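Local coordinates for putative cell surface protein (PDB 4OFQ), which is an antigen I/II-family surface adhesin of Streptococcus pyogenes, probably mediating attachment of the bacterium to host surfaces or other microbes, at residues A[83-88]-A[149-154]. Sequence-based numbering, arbitrary orientation.
Sequences NSIKAA and ITYNLS
A classic beta bulge interrupts this antiparallel strand pair, with Asn-83 and Ser-84 both facing Asn-152. The carbonyl O of Asn-152 takes the N-H of Asn-83 at 2.8 Å and, weakly, that of Ser-84; Asn-152 N donates to Ser-84 O at 2.9 Å. Asn-83 ND2 gives one hydrogen to Ser-154 OG (2.9 Å), in the amide plane, and the other to Asn-152 OD1 (2.9 Å), the two amide planes 72° apart. Anti to its backbone N (chi1 -166°), Asn-152 CG lies beside Asn-83 CB. Beyond the bulge the pairing is regular, Lys-86 and Thr-150 exchanging two backbone bonds. On the Ser-84 side, a water bridges Ser-84 OG and Thr-150 O. The other face is greasy: Ile-85 CG2 lies over the Tyr-151 ring, 3.7 Å from its centroid in a CH-pi contact, and also meets Ile-149 CG2 at 3.5 Å, while Ile-149 CD1 touches Ala-87 CB. Tyr-151 OH is hydrogen-bonded to Gln-45 OE1, and the Tyr-151 ring stacks on Tyr-66 and meets Trp-130 edge-to-face. This apolar face packs against strands 64-70, 97-102 and 127-132 of the second sheet of the beta sandwich, while strand 38-45 pairs with the far edge of strand 149-157.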
ATOM      1  N   ASN A  83       6.224   3.645  16.135  1.00 11.83           N
ATOM      2  CA  ASN A  83       5.055   3.728  17.005  1.00 10.48           C
ATOM      3  C   ASN A  83       5.400   3.347  18.447  1.00 10.47           C
ATOM      4  O   ASN A  83       4.929   3.978  19.402  1.00 14.95           O
ATOM      5  CB  ASN A  83       3.915   2.889  16.434  1.00 10.01           C
ATOM      6  CG  ASN A  83       3.586   3.282  15.005  1.00 15.79           C
ATOM      7  OD1 ASN A  83       3.294   4.440  14.728  1.00 12.32           O
ATOM      8  ND2 ASN A  83       3.686   2.334  14.087  1.00 12.95           N
ATOM      9  N   SER A  84       6.224   2.321  18.601  1.00 10.27           N
ATOM     10  CA  SER A  84       6.690   1.939  19.926  1.00 18.36           C
ATOM     11  C   SER A  84       7.827   0.937  19.796  1.00 12.29           C
ATOM     12  O   SER A  84       7.934   0.232  18.792  1.00 11.40           O
ATOM     13  CB  SER A  84       5.545   1.316  20.724  1.00 15.17           C
ATOM     14  OG  SER A  84       5.073   0.155  20.054  1.00 20.73           O
ATOM     15  N   ILE A  85       8.700   0.908  20.796  1.00 10.89           N
ATOM     16  CA  ILE A  85       9.681  -0.169  20.923  1.00 10.86           C
ATOM     17  C   ILE A  85       9.641  -0.574  22.386  1.00 11.64           C
ATOM     18  O   ILE A  85      10.034   0.206  23.264  1.00 13.24           O
ATOM     19  CB  ILE A  85      11.102   0.270  20.551  1.00 16.19           C
ATOM     20  CG1 ILE A  85      11.128   0.908  19.156  1.00 11.99           C
ATOM     21  CG2 ILE A  85      12.054  -0.934  20.595  1.00 12.46           C
ATOM     22  CD1 ILE A  85      12.528   1.363  18.726  1.00 14.77           C
ATOM     23  N   LYS A  86       9.143  -1.780  22.648  1.00 13.36           N
ATOM     24  CA  LYS A  86       8.831  -2.185  24.009  1.00 13.61           C
ATOM     25  C   LYS A  86       9.337  -3.566  24.348  1.00 16.39           C
ATOM     26  O   LYS A  86       9.256  -4.494  23.538  1.00 15.45           O
ATOM     27  CB  LYS A  86       7.315  -2.108  24.258  1.00 17.69           C
ATOM     28  CG  LYS A  86       6.797  -0.682  24.393  1.00 24.01           C
ATOM     29  CD  LYS A  86       5.300  -0.651  24.686  1.00 36.46           C
ATOM     30  CE  LYS A  86       4.913   0.633  25.424  1.00 41.89           C
ATOM     31  NZ  LYS A  86       5.472   1.852  24.785  1.00 38.44           N
ATOM     32  N   ALA A  87       9.861  -3.695  25.559  1.00 20.18           N
ATOM     33  CA  ALA A  87      10.263  -4.995  26.067  1.00 15.35           C
ATOM     34  C   ALA A  87       9.021  -5.757  26.486  1.00 17.86           C
ATOM     35  O   ALA A  87       7.962  -5.168  26.685  1.00 19.43           O
ATOM     36  CB  ALA A  87      11.209  -4.836  27.250  1.00 15.04           C
ATOM     37  N   ALA A  88       9.161  -7.069  26.633  1.00 17.69           N
ATOM     38  CA  ALA A  88       8.047  -7.929  27.037  1.00 21.17           C
ATOM     39  C   ALA A  88       7.435  -7.554  28.389  1.00 24.18           C
ATOM     40  O   ALA A  88       6.282  -7.890  28.665  1.00 25.04           O
ATOM     41  CB  ALA A  88       8.478  -9.370  27.043  1.00 19.62           C
ATOM     42  N   ILE A 149      12.094  -7.878  22.611  1.00 16.22           N
ATOM     43  CA  ILE A 149      11.756  -6.500  22.287  1.00 16.12           C
ATOM     44  C   ILE A 149      10.854  -6.507  21.062  1.00 15.68           C
ATOM     45  O   ILE A 149      11.127  -7.219  20.092  1.00 13.49           O
ATOM     46  CB  ILE A 149      13.013  -5.650  22.006  1.00 12.21           C
ATOM     47  CG1 ILE A 149      14.100  -5.907  23.064  1.00 12.82           C
ATOM     48  CG2 ILE A 149      12.639  -4.154  21.942  1.00 11.77           C
ATOM     49  CD1 ILE A 149      13.666  -5.581  24.492  1.00 18.82           C
ATOM     50  N   THR A 150       9.774  -5.726  21.118  1.00 14.11           N
ATOM     51  CA  THR A 150       8.831  -5.624  20.007  1.00 15.15           C
ATOM     52  C   THR A 150       8.863  -4.221  19.400  1.00 14.61           C
ATOM     53  O   THR A 150       8.647  -3.223  20.101  1.00 11.73           O
ATOM     54  CB  THR A 150       7.398  -5.968  20.457  1.00 13.41           C
ATOM     55  OG1 THR A 150       7.375  -7.308  20.975  1.00 15.95           O
ATOM     56  CG2 THR A 150       6.409  -5.850  19.286  1.00 14.37           C
ATOM     57  N   TYR A 151       9.137  -4.161  18.101  1.00 13.45           N
ATOM     58  CA  TYR A 151       9.208  -2.899  17.374  1.00 11.97           C
ATOM     59  C   TYR A 151       7.931  -2.748  16.552  1.00 17.25           C
ATOM     60  O   TYR A 151       7.550  -3.652  15.812  1.00 13.75           O
ATOM     61  CB  TYR A 151      10.429  -2.871  16.439  1.00 11.24           C
ATOM     62  CG  TYR A 151      11.794  -2.955  17.112  1.00 12.56           C
ATOM     63  CD1 TYR A 151      12.211  -4.120  17.747  1.00 10.22           C
ATOM     64  CD2 TYR A 151      12.677  -1.876  17.081  1.00 13.51           C
ATOM     65  CE1 TYR A 151      13.468  -4.204  18.362  1.00 10.85           C
ATOM     66  CE2 TYR A 151      13.944  -1.951  17.680  1.00 12.22           C
ATOM     67  CZ  TYR A 151      14.331  -3.115  18.322  1.00 10.36           C
ATOM     68  OH  TYR A 151      15.583  -3.209  18.934  1.00 14.15           O
ATOM     69  N   ASN A 152       7.267  -1.607  16.686  1.00 11.50           N
ATOM     70  CA  ASN A 152       6.078  -1.340  15.886  1.00 10.93           C
ATOM     71  C   ASN A 152       6.382  -0.143  14.991  1.00 14.22           C
ATOM     72  O   ASN A 152       6.532   0.973  15.483  1.00  9.05           O
ATOM     73  CB  ASN A 152       4.902  -1.049  16.811  1.00  9.89           C
ATOM     74  CG  ASN A 152       3.580  -1.084  16.092  1.00 13.29           C
ATOM     75  OD1 ASN A 152       3.335  -0.292  15.188  1.00 11.53           O
ATOM     76  ND2 ASN A 152       2.702  -1.986  16.518  1.00 18.82           N
ATOM     77  N   LEU A 153       6.482  -0.390  13.682  1.00  8.62           N
ATOM     78  CA  LEU A 153       7.079   0.552  12.738  1.00  9.54           C
ATOM     79  C   LEU A 153       6.136   0.795  11.569  1.00  9.89           C
ATOM     80  O   LEU A 153       5.591  -0.162  11.033  1.00 10.63           O
ATOM     81  CB  LEU A 153       8.357  -0.069  12.157  1.00  9.68           C
ATOM     82  CG  LEU A 153       9.384  -0.600  13.161  1.00  9.53           C
ATOM     83  CD1 LEU A 153      10.571  -1.285  12.451  1.00 12.41           C
ATOM     84  CD2 LEU A 153       9.861   0.552  14.044  1.00 12.12           C
ATOM     85  N   SER A 154       5.953   2.049  11.159  1.00  8.05           N
ATOM     86  CA  SER A 154       5.120   2.327   9.978  1.00  8.44           C
ATOM     87  C   SER A 154       5.914   3.040   8.888  1.00 12.56           C
ATOM     88  O   SER A 154       6.573   4.046   9.169  1.00 10.25           O
ATOM     89  CB  SER A 154       3.902   3.184  10.359  1.00  9.92           C
ATOM     90  OG  SER A 154       3.064   2.479  11.262  1.00  9.85           O
TER
HETATM   91  O   HOH W   1       6.061  -2.379  20.321  1.00 16.31           O
HETATM   92  O   HOH W   2       8.142  -7.748  23.445  1.00 18.25           O